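PDB 4GIB: beta-phosphoglucomutase from Clostridium difficile, which probably interconverts beta-D-glucose 1-phosphate and beta-D-glucose 6-phosphate, using magnesium ions as cofactor. Local coordinates for residues A[31-36]-A[146-151]; A[66-71]-A[194-199]; A[53-58]-A[95-100]; A[174-179]-A[200-205]. One frame throughout, in Å; residues are numbered along the deposited sequence. Where two conformers were deposited one is given.

In the fold
Interactions 1 and 4 are buried and apolar, packing helices of the Rossmann-like core domain around its parallel sheet: a leucine packed on a valine and a leucine beside the catalytic loop in the first, an aromatic ring under an isoleucine in the second. Interactions 2 and 3 are more exposed, the former in the cleft between the domains, and combine a salt bridge with a small apolar touch. Interaction 2 joins the core domain to a cap loop and meets interaction 1 at one sodium ion and through an Asp34-Lys68 salt bridge. It shares helix 197-205 with interaction 4, its centre about 12 Å away. Interaction 3 stays within the helical cap, its centre about 25 Å from that of interaction 1.

Interaction 1 of 4, residues A[31-36]-A[146-151]. With NA (sodium ion), chain D; PO4 (phosphate ion), chain E.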
loop_
_atom_site.group_PDB
_atom_site.type_symbol
_atom_site.label_atom_id
_atom_site.label_comp_id
_atom_site.label_asym_id
_atom_site.label_seq_id
_atom_site.Cartn_x
_atom_site.Cartn_y
_atom_site.Cartn_z
ATOM N N PHE A 31 1.061 5.860 -5.258
ATOM C CA PHE A 31 0.100 4.802 -4.990
ATOM C C PHE A 31 0.549 3.784 -3.959
ATOM O O PHE A 31 1.746 3.595 -3.744
ATOM C CB PHE A 31 -0.164 4.030 -6.289
ATOM C CG PHE A 31 -0.747 4.871 -7.400
ATOM C CD1 PHE A 31 0.073 5.634 -8.215
ATOM C CD2 PHE A 31 -2.105 4.850 -7.664
ATOM C CE1 PHE A 31 -0.462 6.393 -9.252
ATOM C CE2 PHE A 31 -2.637 5.595 -8.699
ATOM C CZ PHE A 31 -1.809 6.376 -9.489
ATOM N N ASP A 32 -0.422 3.152 -3.294
ATOM C CA ASP A 32 -0.119 2.001 -2.456
ATOM C C ASP A 32 -0.377 0.852 -3.417
ATOM O O ASP A 32 -1.071 1.032 -4.427
ATOM C CB ASP A 32 -1.003 1.852 -1.218
ATOM C CG ASP A 32 -0.622 0.602 -0.385
ATOM O OD1 ASP A 32 0.545 0.145 -0.522
ATOM O OD2 ASP A 32 -1.475 0.059 0.375
ATOM N N LEU A 33 0.153 -0.322 -3.119
ATOM C CA LEU A 33 -0.031 -1.457 -4.010
ATOM C C LEU A 33 -1.371 -2.169 -3.740
ATOM O O LEU A 33 -2.319 -2.048 -4.525
ATOM C CB LEU A 33 1.164 -2.412 -3.889
ATOM C CG LEU A 33 1.148 -3.668 -4.768
ATOM C CD1 LEU A 33 1.198 -3.310 -6.253
ATOM C CD2 LEU A 33 2.308 -4.571 -4.382
ATOM N N ASP A 34 -1.447 -2.900 -2.627
ATOM C CA ASP A 34 -2.666 -3.644 -2.243
ATOM C C ASP A 34 -3.941 -2.785 -2.185
ATOM O O ASP A 34 -3.978 -1.768 -1.517
ATOM C CB ASP A 34 -2.441 -4.278 -0.870
ATOM C CG ASP A 34 -3.619 -5.106 -0.399
ATOM O OD1 ASP A 34 -4.416 -5.608 -1.246
ATOM O OD2 ASP A 34 -3.741 -5.253 0.846
ATOM N N GLY A 35 -4.981 -3.202 -2.902
ATOM C CA GLY A 35 -6.271 -2.503 -2.881
ATOM C C GLY A 35 -6.369 -1.227 -3.705
ATOM O O GLY A 35 -7.403 -0.546 -3.684
ATOM N N VAL A 36 -5.297 -0.885 -4.417
ATOM C CA VAL A 36 -5.317 0.283 -5.303
ATOM C C VAL A 36 -4.840 -0.163 -6.677
ATOM O O VAL A 36 -5.563 -0.014 -7.653
ATOM C CB VAL A 36 -4.486 1.459 -4.752
ATOM C CG1 VAL A 36 -4.690 2.713 -5.627
ATOM C CG2 VAL A 36 -4.886 1.765 -3.306
ATOM N N ASN A 146 8.148 -7.557 -7.700
ATOM C CA ASN A 146 7.686 -8.815 -8.283
ATOM C C ASN A 146 6.220 -8.692 -8.748
ATOM O O ASN A 146 5.865 -9.115 -9.845
ATOM C CB ASN A 146 7.849 -9.966 -7.266
ATOM C CG ASN A 146 7.607 -11.357 -7.886
ATOM O OD1 ASN A 146 7.772 -11.549 -9.090
ATOM N ND2 ASN A 146 7.237 -12.328 -7.052
ATOM N N VAL A 147 5.375 -8.079 -7.929
ATOM C CA VAL A 147 3.961 -7.947 -8.279
ATOM C C VAL A 147 3.731 -7.035 -9.494
ATOM O O VAL A 147 2.973 -7.391 -10.397
ATOM C CB VAL A 147 3.131 -7.448 -7.093
ATOM C CG1 VAL A 147 1.670 -7.245 -7.519
ATOM C CG2 VAL A 147 3.232 -8.420 -5.931
ATOM N N LEU A 148 4.369 -5.867 -9.517
ATOM C CA LEU A 148 4.241 -4.956 -10.669
ATOM C C LEU A 148 4.706 -5.594 -11.977
ATOM O O LEU A 148 4.144 -5.302 -13.042
ATOM C CB LEU A 148 5.026 -3.664 -10.463
ATOM C CG LEU A 148 4.590 -2.769 -9.314
ATOM C CD1 LEU A 148 5.473 -1.541 -9.283
ATOM C CD2 LEU A 148 3.129 -2.408 -9.430
ATOM N N ASN A 149 5.741 -6.427 -11.915
ATOM C CA ASN A 149 6.231 -7.100 -13.124
ATOM C C ASN A 149 5.222 -8.132 -13.654
ATOM O O ASN A 149 5.057 -8.264 -14.854
ATOM C CB ASN A 149 7.630 -7.684 -12.919
ATOM C CG ASN A 149 8.734 -6.607 -13.046
ATOM O OD1 ASN A 149 9.350 -6.220 -12.057
ATOM N ND2 ASN A 149 8.942 -6.095 -14.266
ATOM N N HIS A 150 4.549 -8.837 -12.749
ATOM C CA HIS A 150 3.463 -9.775 -13.114
ATOM C C HIS A 150 2.235 -9.052 -13.694
ATOM O O HIS A 150 1.550 -9.575 -14.582
ATOM C CB HIS A 150 3.040 -10.580 -11.894
ATOM C CG HIS A 150 3.946 -11.722 -11.593
ATOM N ND1 HIS A 150 5.058 -11.600 -10.789
ATOM C CD2 HIS A 150 3.925 -13.007 -12.019
ATOM C CE1 HIS A 150 5.657 -12.777 -10.697
ATOM N NE2 HIS A 150 4.997 -13.642 -11.445
ATOM N N LEU A 151 1.946 -7.863 -13.156
ATOM C CA LEU A 151 0.868 -7.040 -13.664
ATOM C C LEU A 151 1.280 -6.486 -15.028
ATOM O O LEU A 151 0.432 -6.214 -15.876
ATOM C CB LEU A 151 0.591 -5.882 -12.730
ATOM C CG LEU A 151 0.059 -6.198 -11.343
ATOM C CD1 LEU A 151 0.140 -4.947 -10.484
ATOM C CD2 LEU A 151 -1.366 -6.760 -11.430
HETATM NA NA NA D . -3.624 -0.398 0.508
HETATM P P PO4 E . 0.927 -2.833 0.802
HETATM O O1 PO4 E . -0.455 -2.374 1.209
HETATM O O2 PO4 E . 1.287 -4.107 1.532
HETATM O O3 PO4 E . 0.960 -3.103 -0.671
HETATM O O4 PO4 E . 1.900 -1.740 1.162
HETATM O O HOH W 1 -3.002 -1.748 2.078
#
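Leu33 sits between the two aspartates of the DxD motif of HAD phosphatases and phosphomutases, and its side chain fastens this loop to Val147 and Leu148 on helix 144-151. The two methyls divide the work: Leu33 CD1 meets Leu148 CD2 at 3.8 Å, while Leu33 CD2 lies 4.0 Å from Val147 CB. Val147 CG1 stands near both methyls, so the valine fits across the fork of the leucine. Leu33 and Leu148 run past each other in opposite senses, and both also rest on Leu137 of strand 134-137, the strand that precedes this helix in the Rossmann-like core. With CG of Leu33 anti to its own backbone nitrogen (chi1 -180°), the branched end is buried against the helix, whereas CB stays 3.3 Å from phosphate O3. The aspartates on either side of the leucine are predicted catalytic residues, and here they bind a sodium ion. Asp32, the predicted nucleophile, binds it through OD2 at 2.2 Å, and the carbonyl oxygen of Asp34 binds it at 2.5 Å. Water 1, Glu194 and Asp195 complete the coordination in a place where magnesium is predicted. Asp34 N gives an almost straight hydrogen bond (176°) to phosphate O3 over 3.1 Å, and Ser139 and Ala140 hold the same anion. Asp34 OD1 takes the backbone N-H groups of Thr40 and Ala41.

Interaction 2 of 4, residues A[66-71]-A[194-199]. With NA (sodium ion), chain D.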
loop_
_atom_site.group_PDB
_atom_site.type_symbol
_atom_site.label_atom_id
_atom_site.label_comp_id
_atom_site.label_asym_id
_atom_site.label_seq_id
_atom_site.Cartn_x
_atom_site.Cartn_y
_atom_site.Cartn_z
ATOM N N SER A 66 -5.779 -5.610 10.298
ATOM C CA SER A 66 -4.746 -4.810 11.013
ATOM C C SER A 66 -3.320 -5.317 10.668
ATOM O O SER A 66 -2.331 -4.985 11.339
ATOM C CB SER A 66 -4.905 -4.922 12.513
ATOM O OG SER A 66 -4.293 -6.116 12.978
ATOM N N LEU A 67 -3.238 -6.194 9.683
ATOM C CA LEU A 67 -1.967 -6.671 9.178
ATOM C C LEU A 67 -1.818 -6.098 7.773
ATOM O O LEU A 67 -0.733 -6.078 7.210
ATOM C CB LEU A 67 -1.929 -8.193 9.110
ATOM C CG LEU A 67 -2.088 -8.961 10.409
ATOM C CD1 LEU A 67 -2.159 -10.442 10.088
ATOM C CD2 LEU A 67 -0.952 -8.643 11.358
ATOM N N LYS A 68 -2.938 -5.626 7.236
ATOM C CA LYS A 68 -3.019 -5.053 5.907
ATOM C C LYS A 68 -2.103 -3.854 5.752
ATOM O O LYS A 68 -2.150 -2.913 6.550
ATOM C CB LYS A 68 -4.462 -4.642 5.624
ATOM C CG LYS A 68 -4.722 -4.181 4.217
ATOM C CD LYS A 68 -6.175 -3.772 4.042
ATOM C CE LYS A 68 -6.401 -3.129 2.681
ATOM N NZ LYS A 68 -6.085 -4.046 1.547
ATOM N N GLY A 69 -1.265 -3.895 4.718
ATOM C CA GLY A 69 -0.330 -2.814 4.447
ATOM C C GLY A 69 0.802 -2.710 5.456
ATOM O O GLY A 69 1.465 -1.686 5.527
ATOM N N ILE A 70 1.024 -3.766 6.231
ATOM C CA ILE A 70 2.087 -3.788 7.243
ATOM C C ILE A 70 3.255 -4.660 6.737
ATOM O O ILE A 70 3.030 -5.688 6.110
ATOM C CB ILE A 70 1.559 -4.328 8.616
ATOM C CG1 ILE A 70 0.363 -3.512 9.125
ATOM C CG2 ILE A 70 2.629 -4.287 9.664
ATOM C CD1 ILE A 70 0.677 -2.014 9.432
ATOM N N SER A 71 4.487 -4.234 7.008
ATOM C CA SER A 71 5.694 -4.965 6.610
ATOM C C SER A 71 5.733 -6.366 7.225
ATOM O O SER A 71 5.134 -6.610 8.275
ATOM C CB SER A 71 6.964 -4.199 7.026
ATOM O OG SER A 71 7.164 -4.218 8.444
ATOM N N GLU A 194 -4.813 5.344 -1.495
ATOM C CA GLU A 194 -4.787 4.219 -0.560
ATOM C C GLU A 194 -6.196 3.685 -0.225
ATOM O O GLU A 194 -7.195 4.373 -0.467
ATOM C CB GLU A 194 -4.075 4.754 0.685
ATOM C CG GLU A 194 -3.874 3.860 1.823
ATOM C CD GLU A 194 -3.114 2.608 1.483
ATOM O OE1 GLU A 194 -3.615 1.829 0.628
ATOM O OE2 GLU A 194 -2.049 2.375 2.110
ATOM N N ASP A 195 -6.277 2.452 0.295
ATOM C CA ASP A 195 -7.570 1.831 0.661
ATOM C C ASP A 195 -7.718 1.484 2.151
ATOM O O ASP A 195 -8.718 0.881 2.547
ATOM C CB ASP A 195 -7.821 0.544 -0.151
ATOM C CG ASP A 195 -6.973 -0.647 0.338
ATOM O OD1 ASP A 195 -5.901 -0.422 0.930
ATOM O OD2 ASP A 195 -7.380 -1.814 0.125
ATOM N N ALA A 196 -6.726 1.812 2.972
ATOM C CA ALA A 196 -6.793 1.508 4.417
ATOM C C ALA A 196 -6.565 2.781 5.193
ATOM O O ALA A 196 -5.829 3.661 4.749
ATOM C CB ALA A 196 -5.773 0.454 4.798
ATOM N N SER A 197 -7.213 2.878 6.349
ATOM C CA SER A 197 -7.133 4.061 7.191
ATOM C C SER A 197 -5.702 4.393 7.660
ATOM O O SER A 197 -5.354 5.560 7.801
ATOM C CB SER A 197 -8.071 3.896 8.389
ATOM O OG SER A 197 -7.782 2.693 9.086
ATOM N N ALA A 198 -4.885 3.378 7.907
ATOM C CA ALA A 198 -3.509 3.607 8.348
ATOM C C ALA A 198 -2.722 4.329 7.253
ATOM O O ALA A 198 -1.924 5.224 7.525
ATOM C CB ALA A 198 -2.828 2.284 8.716
ATOM N N GLY A 199 -2.963 3.924 6.016
ATOM C CA GLY A 199 -2.302 4.507 4.870
ATOM C C GLY A 199 -2.724 5.940 4.655
ATOM O O GLY A 199 -1.885 6.793 4.326
HETATM NA NA NA D . -3.624 -0.398 0.508
HETATM O O HOH W 1 -3.002 -1.748 2.078
#
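Lys68 NZ is gripped by two carboxylates: Asp195 OD2 stands 2.9 Å away in a salt bridge whose hydrogen bond is weak, and Asp34 OD2 forms the stronger pair. Lys68 and Asp195 approach from opposite directions. The lysine chain is stretched as far as CE and then bends at its last torsion (chi4 61°), which brings NZ to the carboxylates. On the way CE passes Ala196 CB at 4.2 Å, an apolar touch beside the ion pair. Lys68 lies in a type II turn, Leu67 to Ile70, of the cap domain, with Gly69 at positive phi in its third position; as in other beta-phosphoglucomutases, this loop faces the core domain across the active-site cleft, and it is predicted to bind substrate. Asp195 divides its two oxygens: OD2 faces the lysine while OD1 binds the sodium ion at 2.3 Å. Glu194 OE1 is a ligand of the same ion, at 2.2 Å. A hydrogen bond of 2.8 Å from Asp195 N also reaches Glu194 OE1, on its anti side and 18° out of the carboxylate plane. This bond, between neighbours in sequence, ties the two metal ligands together and restrains the glutamate's rotation. Glu194 OE2 pairs with Lys170, so both carboxylate oxygens are engaged. The remaining sodium ligands come from the DxD loop and a water, while Ala196 occupies the N-cap position of helix 197-205.

Interaction 3 of 4, residues A[53-58]-A[95-100]; sequences HKVGID and VRMAEE
Two kinds of interaction join the 53-58 turn to helix 91-109, ionic from Lys54 to Glu100 and apolar from Val55 to Met97. In the ionic part, Lys54 runs fully extended from CG to its ammonium and meets an equally extended Glu100 coming from the opposite direction. The salt bridge from Lys54 NZ to Glu100 OE1 is modelled at 2.4 Å, too short to be trusted as a length. The second oxygen, Glu100 OE2, receives Arg96 NH1 at 2.9 Å from one turn earlier in the same helix, 24° out of the guanidinium plane. Arg96 was deposited in two conformers, so this bond describes one of them. The network lies near the surface, with Lys54 and Arg96 exposed, and Glu93 also pairs with Arg96. Helix 41-53 of the all-helical cap domain ends here in a Schellman motif, with Gly56 at positive phi as the C-prime residue: Ile57 N bonds to Ala52 O, and Gly56 N to His53 O at 3.2 Å. The same reversal presents Val55 to helix 91-109. In the apolar part, Val55 CG1 touches the terminal methyl of Met97, CE, at 4.1 Å. A bend about the last torsion of the methionine (chi3 58°) places that methyl. Leu76 and Phe89 also pack on Met97, while Leu80 and Phe89 pack on Val55.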
loop_
_atom_site.group_PDB
_atom_site.type_symbol
_atom_site.label_atom_id
_atom_site.label_comp_id
_atom_site.label_asym_id
_atom_site.label_seq_id
_atom_site.Cartn_x
_atom_site.Cartn_y
_atom_site.Cartn_z
ATOM N N HIS A 53 -1.568 -20.814 12.267
ATOM C CA HIS A 53 -2.112 -22.056 12.810
ATOM C C HIS A 53 -1.040 -22.881 13.481
ATOM O O HIS A 53 -1.330 -23.544 14.457
ATOM C CB HIS A 53 -2.844 -22.932 11.772
ATOM C CG HIS A 53 -4.177 -22.394 11.359
ATOM N ND1 HIS A 53 -4.688 -22.559 10.092
ATOM C CD2 HIS A 53 -5.088 -21.658 12.038
ATOM C CE1 HIS A 53 -5.875 -21.980 10.018
ATOM N NE2 HIS A 53 -6.139 -21.418 11.182
ATOM N N LYS A 54 0.188 -22.836 12.961
ATOM C CA LYS A 54 1.305 -23.605 13.546
ATOM C C LYS A 54 1.778 -23.116 14.908
ATOM O O LYS A 54 2.643 -23.761 15.515
ATOM C CB LYS A 54 2.507 -23.653 12.595
ATOM C CG LYS A 54 2.237 -24.450 11.326
ATOM C CD LYS A 54 3.438 -24.429 10.389
ATOM C CE LYS A 54 3.133 -25.192 9.104
ATOM N NZ LYS A 54 4.318 -25.307 8.217
ATOM N N VAL A 55 1.256 -21.980 15.377
ATOM C CA VAL A 55 1.610 -21.470 16.702
ATOM C C VAL A 55 0.337 -21.222 17.533
ATOM O O VAL A 55 0.295 -20.354 18.401
ATOM C CB VAL A 55 2.534 -20.215 16.622
ATOM C CG1 VAL A 55 3.898 -20.610 16.063
ATOM C CG2 VAL A 55 1.889 -19.075 15.784
ATOM N N GLY A 56 -0.691 -22.023 17.257
ATOM C CA GLY A 56 -1.944 -21.983 17.992
ATOM C C GLY A 56 -2.764 -20.720 17.842
ATOM O O GLY A 56 -3.639 -20.450 18.656
ATOM N N ILE A 57 -2.496 -19.956 16.791
ATOM C CA ILE A 57 -3.193 -18.714 16.555
ATOM C C ILE A 57 -3.960 -18.831 15.244
ATOM O O ILE A 57 -3.399 -19.208 14.219
ATOM C CB ILE A 57 -2.185 -17.540 16.468
ATOM C CG1 ILE A 57 -1.365 -17.440 17.757
ATOM C CG2 ILE A 57 -2.907 -16.241 16.225
ATOM C CD1 ILE A 57 -0.243 -16.383 17.722
ATOM N N ASP A 58 -5.254 -18.556 15.275
ATOM C CA ASP A 58 -6.039 -18.600 14.047
ATOM C C ASP A 58 -6.646 -17.222 13.834
ATOM O O ASP A 58 -7.583 -16.813 14.518
ATOM C CB ASP A 58 -7.077 -19.751 14.018
ATOM C CG ASP A 58 -8.094 -19.679 15.137
ATOM O OD1 ASP A 58 -7.911 -18.856 16.059
ATOM O OD2 ASP A 58 -9.077 -20.465 15.091
ATOM N N VAL A 95 12.645 -15.016 11.984
ATOM C CA VAL A 95 13.212 -14.975 10.622
ATOM C C VAL A 95 12.846 -16.271 9.865
ATOM O O VAL A 95 12.454 -16.230 8.694
ATOM C CB VAL A 95 14.775 -14.772 10.637
ATOM C CG1 VAL A 95 15.417 -15.172 9.294
ATOM C CG2 VAL A 95 15.155 -13.300 11.046
ATOM N N ARG A 96 12.941 -17.413 10.541
ATOM C CA ARG A 96 12.610 -18.689 9.902
ATOM C C ARG A 96 11.133 -18.737 9.535
ATOM O O ARG A 96 10.753 -19.170 8.437
ATOM C CB ARG A 96 12.875 -19.855 10.837
ATOM C CG ARG A 96 13.003 -21.191 10.120
ATOM C CD ARG A 96 12.279 -22.290 10.880
ATOM N NE ARG A 96 10.854 -22.309 10.519
ATOM C CZ ARG A 96 9.891 -22.904 11.219
ATOM N NH1 ARG A 96 8.640 -22.864 10.775
ATOM N NH2 ARG A 96 10.159 -23.516 12.365
ATOM N N MET A 97 10.296 -18.302 10.466
ATOM C CA MET A 97 8.848 -18.327 10.256
ATOM C C MET A 97 8.438 -17.395 9.132
ATOM O O MET A 97 7.582 -17.728 8.318
ATOM C CB MET A 97 8.122 -17.951 11.539
ATOM C CG MET A 97 8.303 -18.939 12.681
ATOM S SD MET A 97 7.609 -18.279 14.223
ATOM C CE MET A 97 5.943 -18.008 13.727
ATOM N N ALA A 98 9.064 -16.227 9.092
ATOM C CA ALA A 98 8.793 -15.236 8.061
ATOM C C ALA A 98 9.158 -15.769 6.673
ATOM O O ALA A 98 8.457 -15.508 5.708
ATOM C CB ALA A 98 9.572 -13.942 8.350
ATOM N N GLU A 99 10.270 -16.492 6.593
ATOM C CA GLU A 99 10.748 -17.050 5.338
ATOM C C GLU A 99 9.757 -18.042 4.753
ATOM O O GLU A 99 9.443 -17.976 3.564
ATOM C CB GLU A 99 12.097 -17.742 5.546
ATOM C CG GLU A 99 12.667 -18.411 4.283
ATOM C CD GLU A 99 14.143 -18.793 4.422
ATOM O OE1 GLU A 99 14.865 -18.140 5.206
ATOM O OE2 GLU A 99 14.586 -19.735 3.733
ATOM N N GLU A 100 9.279 -18.955 5.595
ATOM C CA GLU A 100 8.339 -19.976 5.181
ATOM C C GLU A 100 7.069 -19.318 4.665
ATOM O O GLU A 100 6.518 -19.727 3.651
ATOM C CB GLU A 100 8.037 -20.939 6.346
ATOM C CG GLU A 100 6.976 -21.981 6.022
ATOM C CD GLU A 100 6.641 -22.912 7.186
ATOM O OE1 GLU A 100 5.596 -23.597 7.082
ATOM O OE2 GLU A 100 7.403 -22.963 8.191
#

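Interaction 4 of 4, residues A[174-179]-A[200-205]; sequences EIFLMS and IDAINS. With NA (sodium ion), chain C.
This is a buried, wholly apolar helix-helix contact on one side of the central sheet, in which Phe176 of helix 174-183 packs against Ala202 and Ile203 of helix 197-205. The principal touch is a CH-pi interaction. Ile203 CG1 lies over one face of the phenyl ring, 3.7 Å from its centroid and only 15° off the ring normal. It is displaced slightly toward the outer end, so that Phe176 CZ is the nearest ring atom at 3.6 Å. Ile203 CD1 lies 4.0 Å from Phe176 CZ. Ala202 CB comes in obliquely beside CD2 of Phe176, at 3.9 Å. Phe176 carries its ring anti to its own carbonyl carbon (chi1 -78°), which projects it off its helix into the space beside Ala202 and Ile203; Ile30 of strand 28-31 lies against the phenylalanine as well. Ile203 in turn rests on Glu194 and Ser210, residues of neighbouring strands, and so links the ring to the sheet beneath. One residue further along, Asn204 turns away from the phenylalanine and binds a second sodium ion through OD1 at 2.6 Å. Waters 2 and 3, Met208 O and Asn223 complete that site, and water 2 donates to Asn204 O over 2.9 Å. Strand 190-194 runs between the two helices in sequence, and helix 197-205 leads on to the adjacent parallel strand 209-213, a beta-alpha-beta crossover of the Rossmann-like HAD core.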
loop_
_atom_site.group_PDB
_atom_site.type_symbol
_atom_site.label_atom_id
_atom_site.label_comp_id
_atom_site.label_asym_id
_atom_site.label_seq_id
_atom_site.Cartn_x
_atom_site.Cartn_y
_atom_site.Cartn_z
ATOM N N GLU A 174 6.705 7.579 6.843
ATOM C CA GLU A 174 7.969 7.254 6.192
ATOM C C GLU A 174 7.862 6.741 4.740
ATOM O O GLU A 174 8.422 7.353 3.822
ATOM C CB GLU A 174 8.736 6.269 7.067
ATOM C CG GLU A 174 10.113 5.919 6.600
ATOM C CD GLU A 174 11.053 5.626 7.768
ATOM O OE1 GLU A 174 12.066 4.907 7.588
ATOM O OE2 GLU A 174 10.784 6.144 8.880
ATOM N N ILE A 175 7.106 5.664 4.530
ATOM C CA ILE A 175 7.027 5.030 3.209
ATOM C C ILE A 175 6.560 5.976 2.099
ATOM O O ILE A 175 6.956 5.808 0.938
ATOM C CB ILE A 175 6.124 3.750 3.240
ATOM C CG1 ILE A 175 6.540 2.789 2.121
ATOM C CG2 ILE A 175 4.614 4.123 3.221
ATOM C CD1 ILE A 175 7.973 2.257 2.289
ATOM N N PHE A 176 5.718 6.956 2.453
ATOM C CA PHE A 176 5.247 7.962 1.505
ATOM C C PHE A 176 6.258 9.094 1.308
ATOM O O PHE A 176 6.397 9.599 0.193
ATOM C CB PHE A 176 3.880 8.500 1.902
ATOM C CG PHE A 176 2.781 7.582 1.558
ATOM C CD1 PHE A 176 2.247 7.591 0.276
ATOM C CD2 PHE A 176 2.305 6.674 2.481
ATOM C CE1 PHE A 176 1.257 6.736 -0.059
ATOM C CE2 PHE A 176 1.309 5.813 2.147
ATOM C CZ PHE A 176 0.779 5.839 0.881
ATOM N N LEU A 177 6.967 9.479 2.376
ATOM C CA LEU A 177 8.026 10.473 2.272
ATOM C C LEU A 177 9.172 9.913 1.414
ATOM O O LEU A 177 9.842 10.666 0.694
ATOM C CB LEU A 177 8.582 10.856 3.642
ATOM C CG LEU A 177 7.712 11.579 4.656
ATOM C CD1 LEU A 177 8.489 11.654 6.004
ATOM C CD2 LEU A 177 7.267 12.978 4.162
ATOM N N MET A 178 9.407 8.600 1.495
ATOM C CA MET A 178 10.465 7.954 0.704
ATOM C C MET A 178 10.251 8.092 -0.795
ATOM O O MET A 178 11.214 8.254 -1.544
ATOM C CB MET A 178 10.597 6.476 1.066
ATOM C CG MET A 178 11.205 6.222 2.425
ATOM S SD MET A 178 11.187 4.472 2.868
ATOM C CE MET A 178 12.322 3.788 1.635
ATOM N N SER A 179 9.005 8.011 -1.252
ATOM C CA SER A 179 8.725 8.182 -2.678
ATOM C C SER A 179 8.868 9.649 -3.075
ATOM O O SER A 179 9.284 9.951 -4.180
ATOM C CB SER A 179 7.337 7.655 -3.051
ATOM O OG SER A 179 7.296 6.240 -2.958
ATOM N N ILE A 200 -4.020 6.204 4.823
ATOM C CA ILE A 200 -4.556 7.552 4.717
ATOM C C ILE A 200 -3.903 8.420 5.769
ATOM O O ILE A 200 -3.548 9.548 5.466
ATOM C CB ILE A 200 -6.104 7.621 4.905
ATOM C CG1 ILE A 200 -6.831 6.952 3.744
ATOM C CG2 ILE A 200 -6.587 9.084 4.980
ATOM C CD1 ILE A 200 -6.534 7.573 2.408
ATOM N N ASP A 201 -3.739 7.911 7.004
ATOM C CA ASP A 201 -3.092 8.705 8.060
ATOM C C ASP A 201 -1.637 9.006 7.684
ATOM O O ASP A 201 -1.156 10.114 7.916
ATOM C CB ASP A 201 -3.182 8.033 9.448
ATOM C CG ASP A 201 -4.606 8.096 10.069
ATOM O OD1 ASP A 201 -5.511 8.748 9.501
ATOM O OD2 ASP A 201 -4.816 7.483 11.133
ATOM N N ALA A 202 -0.947 8.024 7.094
ATOM C CA ALA A 202 0.435 8.189 6.651
ATOM C C ALA A 202 0.551 9.288 5.570
ATOM O O ALA A 202 1.460 10.139 5.613
ATOM C CB ALA A 202 0.992 6.841 6.130
ATOM N N ILE A 203 -0.369 9.251 4.606
ATOM C CA ILE A 203 -0.432 10.250 3.537
ATOM C C ILE A 203 -0.643 11.659 4.121
ATOM O O ILE A 203 0.124 12.573 3.827
ATOM C CB ILE A 203 -1.562 9.934 2.495
ATOM C CG1 ILE A 203 -1.284 8.623 1.765
ATOM C CG2 ILE A 203 -1.656 11.031 1.437
ATOM C CD1 ILE A 203 -2.497 8.103 0.940
ATOM N N ASN A 204 -1.669 11.845 4.944
ATOM C CA ASN A 204 -1.892 13.180 5.560
ATOM C C ASN A 204 -0.694 13.578 6.433
ATOM O O ASN A 204 -0.299 14.739 6.479
ATOM C CB ASN A 204 -3.181 13.219 6.387
ATOM C CG ASN A 204 -4.444 13.049 5.536
ATOM O OD1 ASN A 204 -4.479 13.448 4.368
ATOM N ND2 ASN A 204 -5.497 12.483 6.138
ATOM N N SER A 205 -0.100 12.613 7.116
ATOM C CA SER A 205 1.048 12.926 7.963
ATOM C C SER A 205 2.256 13.341 7.135
ATOM O O SER A 205 3.066 14.081 7.615
ATOM C CB SER A 205 1.351 11.794 8.918
ATOM O OG SER A 205 0.353 11.763 9.932
HETATM NA NA NA C . -3.848 15.807 3.506
HETATM O O HOH W 2 -2.237 16.394 5.155
HETATM O O HOH W 3 -4.823 16.588 5.469
#